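Local coordinates for protein mitomycin biosynthesis 6-O-methyltransferase (Streptomyces lavendulae, PDB 3GWZ) that transfers the methyl group of S-adenosyl-L-methionine to 6-demethylmitomycins A and B, creating the quinone methoxy group of mitomycins A and B, at residues V63-A74 and F101-Q112; L146-F157 and L323-G331. All blocks are in the same frame, centred on the assembly; numbering follows the deposited sequence.

Contact 1. Residues V63-A74 and F101-Q112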
loop_
_atom_site.group_PDB
_atom_site.type_symbol
_atom_site.label_atom_id
_atom_site.label_comp_id
_atom_site.label_asym_id
_atom_site.label_seq_id
_atom_site.Cartn_x
_atom_site.Cartn_y
_atom_site.Cartn_z
ATOM N N VAL A 63 -12.952 -0.856 -1.347
ATOM C CA VAL A 63 -13.060 0.177 -2.383
ATOM C C VAL A 63 -11.920 1.207 -2.380
ATOM O O VAL A 63 -11.299 1.420 -3.423
ATOM C CB VAL A 63 -14.454 0.867 -2.403
ATOM C CG1 VAL A 63 -14.500 1.975 -3.457
ATOM C CG2 VAL A 63 -15.531 -0.159 -2.683
ATOM N N PRO A 64 -11.614 1.823 -1.216
ATOM C CA PRO A 64 -10.565 2.853 -1.174
ATOM C C PRO A 64 -9.209 2.382 -1.713
ATOM O O PRO A 64 -8.496 3.158 -2.362
ATOM C CB PRO A 64 -10.449 3.174 0.323
ATOM C CG PRO A 64 -11.789 2.804 0.890
ATOM C CD PRO A 64 -12.207 1.593 0.118
ATOM N N GLU A 65 -8.859 1.127 -1.443
ATOM C CA GLU A 65 -7.591 0.574 -1.911
ATOM C C GLU A 65 -7.535 0.486 -3.432
ATOM O O GLU A 65 -6.456 0.520 -4.023
ATOM C CB GLU A 65 -7.349 -0.817 -1.329
ATOM C CG GLU A 65 -7.234 -0.850 0.178
ATOM C CD GLU A 65 -8.550 -1.167 0.864
ATOM O OE1 GLU A 65 -8.711 -2.330 1.295
ATOM O OE2 GLU A 65 -9.416 -0.266 0.967
ATOM N N LEU A 66 -8.699 0.358 -4.056
ATOM C CA LEU A 66 -8.788 0.207 -5.508
ATOM C C LEU A 66 -8.743 1.542 -6.247
ATOM O O LEU A 66 -8.711 1.578 -7.475
ATOM C CB LEU A 66 -10.062 -0.559 -5.885
ATOM C CG LEU A 66 -10.116 -2.020 -5.443
ATOM C CD1 LEU A 66 -11.504 -2.603 -5.659
ATOM C CD2 LEU A 66 -9.066 -2.847 -6.184
ATOM N N LEU A 67 -8.731 2.637 -5.501
ATOM C CA LEU A 67 -8.762 3.957 -6.112
ATOM C C LEU A 67 -7.456 4.716 -5.948
ATOM O O LEU A 67 -7.424 5.936 -6.099
ATOM C CB LEU A 67 -9.925 4.779 -5.544
ATOM C CG LEU A 67 -11.324 4.324 -5.968
ATOM C CD1 LEU A 67 -12.411 5.126 -5.250
ATOM C CD2 LEU A 67 -11.493 4.443 -7.481
ATOM N N GLN A 68 -6.371 4.003 -5.644
ATOM C CA GLN A 68 -5.093 4.671 -5.367
ATOM C C GLN A 68 -4.318 5.024 -6.632
ATOM O O GLN A 68 -3.326 5.750 -6.576
ATOM C CB GLN A 68 -4.207 3.823 -4.447
ATOM C CG GLN A 68 -4.904 3.314 -3.196
ATOM C CD GLN A 68 -3.977 2.488 -2.329
ATOM O OE1 GLN A 68 -3.153 3.034 -1.595
ATOM N NE2 GLN A 68 -4.101 1.162 -2.411
ATOM N N GLU A 69 -4.762 4.504 -7.766
ATOM C CA GLU A 69 -4.089 4.765 -9.034
ATOM C C GLU A 69 -5.045 5.397 -10.041
ATOM O O GLU A 69 -5.154 4.941 -11.183
ATOM C CB GLU A 69 -3.481 3.476 -9.596
ATOM C CG GLU A 69 -2.355 2.905 -8.732
ATOM C CD GLU A 69 -1.871 1.540 -9.197
ATOM O OE1 GLU A 69 -2.268 1.102 -10.299
ATOM O OE2 GLU A 69 -1.089 0.905 -8.455
ATOM N N GLY A 70 -5.740 6.445 -9.606
ATOM C CA GLY A 70 -6.664 7.165 -10.468
ATOM C C GLY A 70 -8.096 6.662 -10.373
ATOM O O GLY A 70 -8.359 5.661 -9.708
ATOM N N PRO A 71 -9.027 7.336 -11.069
ATOM C CA PRO A 71 -10.458 7.021 -10.977
ATOM C C PRO A 71 -10.772 5.678 -11.620
ATOM O O PRO A 71 -10.038 5.238 -12.509
ATOM C CB PRO A 71 -11.131 8.155 -11.774
ATOM C CG PRO A 71 -10.031 9.107 -12.173
ATOM C CD PRO A 71 -8.749 8.344 -12.106
ATOM N N ARG A 72 -11.838 5.028 -11.160
ATOM C CA ARG A 72 -12.296 3.769 -11.742
ATOM C C ARG A 72 -13.809 3.797 -11.848
ATOM O O ARG A 72 -14.481 4.504 -11.091
ATOM C CB ARG A 72 -11.872 2.581 -10.879
ATOM C CG ARG A 72 -10.378 2.520 -10.580
ATOM C CD ARG A 72 -9.584 1.874 -11.708
ATOM N NE ARG A 72 -8.153 2.095 -11.510
ATOM C CZ ARG A 72 -7.208 1.801 -12.395
ATOM N NH1 ARG A 72 -7.527 1.259 -13.564
ATOM N NH2 ARG A 72 -5.939 2.050 -12.106
ATOM N N THR A 73 -14.345 3.029 -12.783
ATOM C CA THR A 73 -15.785 2.970 -12.965
ATOM C C THR A 73 -16.439 2.076 -11.912
ATOM O O THR A 73 -15.804 1.167 -11.362
ATOM C CB THR A 73 -16.153 2.432 -14.358
ATOM O OG1 THR A 73 -15.783 1.052 -14.449
ATOM C CG2 THR A 73 -15.449 3.234 -15.464
ATOM N N ALA A 74 -17.711 2.339 -11.637
ATOM C CA ALA A 74 -18.490 1.466 -10.766
ATOM C C ALA A 74 -18.449 0.038 -11.308
ATOM O O ALA A 74 -18.355 -0.918 -10.547
ATOM C CB ALA A 74 -19.930 1.962 -10.662
ATOM N N PHE A 101 -15.472 9.772 -1.174
ATOM C CA PHE A 101 -15.198 9.581 -2.603
ATOM C C PHE A 101 -15.766 10.767 -3.385
ATOM O O PHE A 101 -16.694 11.427 -2.928
ATOM C CB PHE A 101 -15.806 8.289 -3.171
ATOM C CG PHE A 101 -15.361 7.027 -2.477
ATOM C CD1 PHE A 101 -16.266 6.279 -1.732
ATOM C CD2 PHE A 101 -14.060 6.573 -2.595
ATOM C CE1 PHE A 101 -15.883 5.119 -1.101
ATOM C CE2 PHE A 101 -13.663 5.406 -1.969
ATOM C CZ PHE A 101 -14.578 4.674 -1.214
ATOM N N ASP A 102 -15.205 11.026 -4.564
ATOM C CA ASP A 102 -15.762 12.005 -5.499
ATOM C C ASP A 102 -16.460 11.274 -6.644
ATOM O O ASP A 102 -15.933 10.304 -7.191
ATOM C CB ASP A 102 -14.657 12.899 -6.089
ATOM C CG ASP A 102 -14.233 14.029 -5.155
ATOM O OD1 ASP A 102 -14.989 14.377 -4.218
ATOM O OD2 ASP A 102 -13.129 14.581 -5.371
ATOM N N ASP A 103 -17.651 11.732 -7.004
ATOM C CA ASP A 103 -18.325 11.252 -8.203
ATOM C C ASP A 103 -17.904 12.191 -9.335
ATOM O O ASP A 103 -18.215 13.372 -9.292
ATOM C CB ASP A 103 -19.844 11.303 -7.995
ATOM C CG ASP A 103 -20.624 10.852 -9.219
ATOM O OD1 ASP A 103 -20.063 10.848 -10.335
ATOM O OD2 ASP A 103 -21.813 10.508 -9.063
ATOM N N LEU A 104 -17.167 11.690 -10.324
ATOM C CA LEU A 104 -16.629 12.587 -11.355
ATOM C C LEU A 104 -17.723 13.134 -12.279
ATOM O O LEU A 104 -17.509 14.116 -12.989
ATOM C CB LEU A 104 -15.501 11.922 -12.153
ATOM C CG LEU A 104 -14.221 11.613 -11.358
ATOM C CD1 LEU A 104 -13.041 11.413 -12.292
ATOM C CD2 LEU A 104 -13.912 12.701 -10.334
ATOM N N GLY A 105 -18.892 12.499 -12.256
ATOM C CA GLY A 105 -20.031 12.953 -13.031
ATOM C C GLY A 105 -19.912 12.686 -14.523
ATOM O O GLY A 105 -20.652 13.263 -15.318
ATOM N N HIS A 106 -18.975 11.823 -14.910
ATOM C CA HIS A 106 -18.872 11.386 -16.301
ATOM C C HIS A 106 -18.232 10.008 -16.405
ATOM O O HIS A 106 -17.408 9.625 -15.569
ATOM C CB HIS A 106 -18.091 12.399 -17.150
ATOM C CG HIS A 106 -16.646 12.536 -16.767
ATOM N ND1 HIS A 106 -15.659 11.718 -17.275
ATOM C CD2 HIS A 106 -16.022 13.406 -15.937
ATOM C CE1 HIS A 106 -14.491 12.075 -16.772
ATOM N NE2 HIS A 106 -14.684 13.096 -15.955
ATOM N N ASP A 107 -18.634 9.260 -17.425
ATOM C CA ASP A 107 -18.012 7.980 -17.740
ATOM C C ASP A 107 -18.118 6.958 -16.602
ATOM O O ASP A 107 -17.370 5.982 -16.560
ATOM C CB ASP A 107 -16.553 8.207 -18.171
ATOM C CG ASP A 107 -16.455 8.990 -19.476
ATOM O OD1 ASP A 107 -16.869 8.449 -20.521
ATOM O OD2 ASP A 107 -15.999 10.148 -19.457
ATOM N N ASP A 108 -19.058 7.185 -15.690
ATOM C CA ASP A 108 -19.300 6.267 -14.576
ATOM C C ASP A 108 -18.102 6.203 -13.633
ATOM O O ASP A 108 -17.907 5.213 -12.923
ATOM C CB ASP A 108 -19.646 4.864 -15.087
ATOM C CG ASP A 108 -20.275 3.988 -14.007
ATOM O OD1 ASP A 108 -20.966 4.546 -13.128
ATOM O OD2 ASP A 108 -20.079 2.751 -14.029
ATOM N N LEU A 109 -17.313 7.270 -13.613
ATOM C CA LEU A 109 -16.078 7.297 -12.833
ATOM C C LEU A 109 -16.238 7.796 -11.401
ATOM O O LEU A 109 -17.006 8.715 -11.128
ATOM C CB LEU A 109 -15.035 8.163 -13.540
ATOM C CG LEU A 109 -14.491 7.573 -14.836
ATOM C CD1 LEU A 109 -13.632 8.608 -15.541
ATOM C CD2 LEU A 109 -13.697 6.312 -14.537
ATOM N N PHE A 110 -15.484 7.185 -10.497
ATOM C CA PHE A 110 -15.378 7.655 -9.129
ATOM C C PHE A 110 -13.909 7.764 -8.752
ATOM O O PHE A 110 -13.076 7.057 -9.311
ATOM C CB PHE A 110 -16.112 6.697 -8.185
ATOM C CG PHE A 110 -17.592 6.700 -8.376
ATOM C CD1 PHE A 110 -18.397 7.523 -7.607
ATOM C CD2 PHE A 110 -18.180 5.904 -9.343
ATOM C CE1 PHE A 110 -19.778 7.534 -7.786
ATOM C CE2 PHE A 110 -19.544 5.913 -9.528
ATOM C CZ PHE A 110 -20.343 6.735 -8.747
ATOM N N ALA A 111 -13.595 8.650 -7.813
ATOM C CA ALA A 111 -12.203 8.902 -7.435
ATOM C C ALA A 111 -12.018 8.993 -5.930
ATOM O O ALA A 111 -12.954 9.290 -5.192
ATOM C CB ALA A 111 -11.695 10.183 -8.086
ATOM N N GLN A 112 -10.794 8.746 -5.485
ATOM C CA GLN A 112 -10.415 8.993 -4.106
ATOM C C GLN A 112 -10.569 10.469 -3.808
ATOM O O GLN A 112 -10.304 11.296 -4.671
ATOM C CB GLN A 112 -8.944 8.636 -3.911
ATOM C CG GLN A 112 -8.565 8.280 -2.488
ATOM C CD GLN A 112 -8.963 6.864 -2.159
ATOM O OE1 GLN A 112 -10.120 6.589 -1.822
ATOM N NE2 GLN A 112 -8.011 5.945 -2.275
HETATM O O HOH W 1 -8.978 8.075 -7.557
#
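The Phe101 ring meets Leu67 CD1, Val63 CG1 and Pro64 CG, all approaching obliquely, while Ala111 O lies in plane at its edge; Leu67 CD1 presses to 3.4 Å from Phe101 CD2. The Phe110 ring has Arg72 O near its plane at the edge and Ala74 CB oblique to it. The contact belongs to a small antiparallel sheet, consistent with the winged-helix fold of O-methyltransferase dimerisation domains, in which a hairpin forms the wing and the short strand 72-73 joins its 109-111 arm. Arg72 and Phe110 form the hydrogen-bonded pair, with Arg72 N to Phe110 O at 3.0 Å and Phe110 N to Arg72 O at 2.9 Å. Two residues on from Arg72, Ala74 N at the start of a helix donates to Asp108 O, while the Asp108 carboxylate is engaged by Arg89. At the far end, Gln112 reaches back across the segments: CG stands anti to the backbone N (chi1 -155°) and the chain bends at chi2, bringing NE2 2.8 Å from Pro64 O. That carbonyl also accepts from Leu67 N on its opposite face, and Gln112 OE1 bonds to Ser116. A water bridges the two backbones, donating to Leu67 O (3.0 Å) and accepting from Gln112 N (2.8 Å).

Contact 2. Residues L146-F157 and L323-G331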
loop_
_atom_site.group_PDB
_atom_site.type_symbol
_atom_site.label_atom_id
_atom_site.label_comp_id
_atom_site.label_asym_id
_atom_site.label_seq_id
_atom_site.Cartn_x
_atom_site.Cartn_y
_atom_site.Cartn_z
ATOM N N LEU A 146 -28.652 -2.144 22.287
ATOM C CA LEU A 146 -28.353 -1.024 23.185
ATOM C C LEU A 146 -29.389 -0.885 24.295
ATOM O O LEU A 146 -29.049 -0.575 25.433
ATOM C CB LEU A 146 -28.244 0.298 22.410
ATOM C CG LEU A 146 -27.943 1.558 23.240
ATOM C CD1 LEU A 146 -26.626 1.396 24.044
ATOM C CD2 LEU A 146 -27.844 2.776 22.339
ATOM N N THR A 147 -30.661 -1.095 23.970
ATOM C CA THR A 147 -31.692 -1.011 25.007
ATOM C C THR A 147 -31.361 -1.906 26.212
ATOM O O THR A 147 -31.512 -1.483 27.365
ATOM C CB THR A 147 -33.076 -1.333 24.449
ATOM O OG1 THR A 147 -33.425 -0.315 23.509
ATOM C CG2 THR A 147 -34.121 -1.353 25.567
ATOM N N HIS A 148 -30.865 -3.114 25.945
ATOM C CA HIS A 148 -30.491 -4.030 27.023
ATOM C C HIS A 148 -29.474 -3.376 27.961
ATOM O O HIS A 148 -29.628 -3.428 29.182
ATOM C CB HIS A 148 -29.965 -5.385 26.498
ATOM C CG HIS A 148 -29.486 -6.302 27.588
ATOM N ND1 HIS A 148 -30.303 -7.231 28.207
ATOM C CD2 HIS A 148 -28.282 -6.400 28.200
ATOM C CE1 HIS A 148 -29.615 -7.877 29.133
ATOM N NE2 HIS A 148 -28.387 -7.387 29.155
ATOM N N SER A 149 -28.447 -2.749 27.393
ATOM C CA SER A 149 -27.425 -2.086 28.209
ATOM C C SER A 149 -28.017 -0.926 28.991
ATOM O O SER A 149 -27.660 -0.714 30.146
ATOM C CB SER A 149 -26.256 -1.586 27.351
ATOM O OG SER A 149 -25.501 -2.669 26.850
ATOM N N VAL A 150 -28.933 -0.181 28.371
ATOM C CA VAL A 150 -29.509 0.964 29.060
ATOM C C VAL A 150 -30.399 0.503 30.230
ATOM O O VAL A 150 -30.535 1.205 31.223
ATOM C CB VAL A 150 -30.216 1.935 28.078
ATOM C CG1 VAL A 150 -30.931 3.070 28.834
ATOM C CG2 VAL A 150 -29.174 2.523 27.097
ATOM N N ARG A 151 -30.966 -0.696 30.125
ATOM C CA ARG A 151 -31.760 -1.268 31.220
ATOM C C ARG A 151 -30.934 -1.920 32.337
ATOM O O ARG A 151 -31.464 -2.172 33.419
ATOM C CB ARG A 151 -32.761 -2.305 30.685
ATOM C CG ARG A 151 -33.838 -1.723 29.768
ATOM C CD ARG A 151 -34.983 -2.736 29.592
ATOM N NE ARG A 151 -35.981 -2.315 28.609
ATOM C CZ ARG A 151 -36.964 -1.456 28.849
ATOM N NH1 ARG A 151 -37.078 -0.883 30.045
ATOM N NH2 ARG A 151 -37.836 -1.163 27.887
ATOM N N THR A 152 -29.658 -2.209 32.085
ATOM C CA THR A 152 -28.863 -3.023 33.018
ATOM C C THR A 152 -27.534 -2.416 33.502
ATOM O O THR A 152 -27.028 -2.799 34.553
ATOM C CB THR A 152 -28.504 -4.418 32.414
ATOM O OG1 THR A 152 -27.708 -4.245 31.233
ATOM C CG2 THR A 152 -29.746 -5.221 32.074
ATOM N N GLY A 153 -26.959 -1.507 32.726
ATOM C CA GLY A 153 -25.597 -1.052 32.970
ATOM C C GLY A 153 -24.555 -2.086 32.562
ATOM O O GLY A 153 -23.365 -1.933 32.857
ATOM N N GLU A 154 -24.991 -3.142 31.880
ATOM C CA GLU A 154 -24.086 -4.220 31.469
ATOM C C GLU A 154 -23.927 -4.284 29.947
ATOM O O GLU A 154 -24.719 -3.695 29.214
ATOM C CB GLU A 154 -24.572 -5.575 31.997
ATOM C CG GLU A 154 -24.617 -5.660 33.532
ATOM C CD GLU A 154 -24.846 -7.080 34.050
ATOM O OE1 GLU A 154 -24.803 -8.048 33.255
ATOM O OE2 GLU A 154 -25.076 -7.234 35.261
ATOM N N ALA A 155 -22.910 -5.010 29.487
ATOM C CA ALA A 155 -22.677 -5.202 28.058
ATOM C C ALA A 155 -23.890 -5.796 27.348
ATOM O O ALA A 155 -24.537 -6.696 27.873
ATOM C CB ALA A 155 -21.458 -6.091 27.833
ATOM N N SER A 156 -24.183 -5.302 26.150
ATOM C CA SER A 156 -25.212 -5.904 25.313
ATOM C C SER A 156 -24.583 -6.966 24.416
ATOM O O SER A 156 -25.283 -7.770 23.812
ATOM C CB SER A 156 -25.920 -4.843 24.467
ATOM O OG SER A 156 -25.005 -4.173 23.607
ATOM N N PHE A 157 -23.251 -6.980 24.354
ATOM C CA PHE A 157 -22.537 -7.848 23.425
ATOM C C PHE A 157 -22.973 -9.299 23.603
ATOM O O PHE A 157 -23.184 -10.036 22.637
ATOM C CB PHE A 157 -21.015 -7.718 23.647
ATOM C CG PHE A 157 -20.192 -8.271 22.524
ATOM C CD1 PHE A 157 -19.737 -7.440 21.502
ATOM C CD2 PHE A 157 -19.867 -9.622 22.483
ATOM C CE1 PHE A 157 -18.988 -7.953 20.444
ATOM C CE2 PHE A 157 -19.098 -10.144 21.433
ATOM C CZ PHE A 157 -18.660 -9.305 20.416
ATOM N N LEU A 323 -20.095 5.247 25.716
ATOM C CA LEU A 323 -21.235 4.409 25.341
ATOM C C LEU A 323 -20.786 3.117 24.646
ATOM O O LEU A 323 -21.376 2.072 24.855
ATOM C CB LEU A 323 -22.221 5.188 24.452
ATOM C CG LEU A 323 -23.644 4.613 24.416
ATOM C CD1 LEU A 323 -24.274 4.640 25.814
ATOM C CD2 LEU A 323 -24.507 5.371 23.413
ATOM N N LEU A 324 -19.747 3.193 23.818
ATOM C CA LEU A 324 -19.156 1.992 23.220
ATOM C C LEU A 324 -18.638 1.017 24.308
ATOM O O LEU A 324 -18.828 -0.203 24.210
ATOM C CB LEU A 324 -18.017 2.357 22.247
ATOM C CG LEU A 324 -17.306 1.177 21.547
ATOM C CD1 LEU A 324 -18.236 0.437 20.584
ATOM C CD2 LEU A 324 -16.026 1.602 20.808
ATOM N N LEU A 325 -17.989 1.551 25.341
ATOM C CA LEU A 325 -17.509 0.697 26.426
ATOM C C LEU A 325 -18.672 -0.046 27.072
ATOM O O LEU A 325 -18.574 -1.239 27.395
ATOM C CB LEU A 325 -16.787 1.531 27.490
ATOM C CG LEU A 325 -15.445 2.142 27.085
ATOM C CD1 LEU A 325 -14.993 3.154 28.139
ATOM C CD2 LEU A 325 -14.407 1.053 26.905
ATOM N N LEU A 326 -19.774 0.668 27.266
ATOM C CA LEU A 326 -20.968 0.076 27.868
ATOM C C LEU A 326 -21.433 -1.114 27.041
ATOM O O LEU A 326 -21.634 -2.219 27.545
ATOM C CB LEU A 326 -22.078 1.123 27.954
ATOM C CG LEU A 326 -23.494 0.597 28.211
ATOM C CD1 LEU A 326 -23.598 0.067 29.622
ATOM C CD2 LEU A 326 -24.523 1.702 27.966
ATOM N N VAL A 327 -21.589 -0.876 25.748
ATOM C CA VAL A 327 -22.094 -1.887 24.840
ATOM C C VAL A 327 -21.187 -3.121 24.734
ATOM O O VAL A 327 -21.663 -4.256 24.804
ATOM C CB VAL A 327 -22.339 -1.238 23.455
ATOM C CG1 VAL A 327 -22.437 -2.276 22.363
ATOM C CG2 VAL A 327 -23.588 -0.384 23.532
ATOM N N LEU A 328 -19.883 -2.908 24.592
ATOM C CA LEU A 328 -18.977 -4.018 24.323
ATOM C C LEU A 328 -18.648 -4.843 25.569
ATOM O O LEU A 328 -18.693 -6.067 25.535
ATOM C CB LEU A 328 -17.671 -3.524 23.692
ATOM C CG LEU A 328 -17.775 -2.893 22.301
ATOM C CD1 LEU A 328 -16.389 -2.512 21.809
ATOM C CD2 LEU A 328 -18.440 -3.858 21.332
ATOM N N VAL A 329 -18.290 -4.166 26.651
ATOM C CA VAL A 329 -17.783 -4.855 27.838
ATOM C C VAL A 329 -18.404 -4.373 29.145
ATOM O O VAL A 329 -17.950 -4.745 30.233
ATOM C CB VAL A 329 -16.229 -4.738 27.941
ATOM C CG1 VAL A 329 -15.554 -5.447 26.769
ATOM C CG2 VAL A 329 -15.796 -3.275 28.023
ATOM N N GLY A 330 -19.447 -3.556 29.049
ATOM C CA GLY A 330 -20.080 -3.014 30.233
ATOM C C GLY A 330 -19.188 -2.073 31.022
ATOM O O GLY A 330 -19.363 -1.897 32.229
ATOM N N GLY A 331 -18.233 -1.458 30.337
ATOM C CA GLY A 331 -17.352 -0.488 30.958
ATOM C C GLY A 331 -17.935 0.908 31.017
ATOM O O GLY A 331 -19.103 1.118 30.721
HETATM O O HOH W 2 -21.393 0.360 32.673
HETATM O O HOH W 3 -21.068 -3.073 33.998
#
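Val327 O is gripped by two successive backbone amides of the other segment. Phe157 N donates at 3.2 Å, approaching nearly along the C=O axis, and Ser156 N adds a weak bond to the same Val327 O at 3.0 Å. A carbonyl near the C-terminal end of one helix thus receives the chain that leaves another and is about to begin a third. The neighbouring carbonyl joins in: Ala155 CA makes a C-H...O contact with Leu326 O, also at 3.2 Å. Ala155 CB settles against Gly330 N, where the backbone turns to positive phi after the helix; Ala155 CA and Gly330 CA are 4.0 Å apart, a closeness suited to a residue without a side chain. Ser149 holds the turn from within its own segment, its OG donating to Glu154 O at 2.7 Å in the carbonyl plane, while its CB rests on Leu326 CG. Leu326, with CG anti to the backbone N (chi1 164°), sends CD1 over the Gly153 carbonyl. Elsewhere along the helices, Leu146 CD1 meets Val327 CG2 at 3.6 Å, the two side chains crossing at about a right angle, and Ser156 OG, bonded to Ala142 O, lies beside Val327 CG1. At the other end, one water donates to both Gly153 O and Gly330 O. The short helical segments 146-152 and 323-329 run at 97° to each other, an almost perpendicular packing in the helical part of a COMT-type methyltransferase, where 323-329 ends near the bound S-adenosyl-L-homocysteine and His279, the inferred proton acceptor.

How the contacts relate
Contact 1 closes before contact 2 opens along the chain; their centres lie 39 Å apart and their nearest atoms about 20 Å, so they do not touch. They illustrate how this enzyme divides its labour: residues 63-74 and 101-112 belong to the dimerisation domain, away from the annotated sites, whereas 146-157 and 323-331 belong to the methyltransferase domain. The Val329 side chain is about 8 Å from bound S-adenosyl-L-homocysteine and about 7 Å from that of His279, the inferred proton acceptor. Both contacts also face other subunits: around contact 2, Glu60, Thr87 and Arg90 of one neighbouring subunit supply dimerisation-domain residues, consistent with an intertwined dimer, while Arg72 of contact 1 forms a salt bridge with Glu243 of a different one.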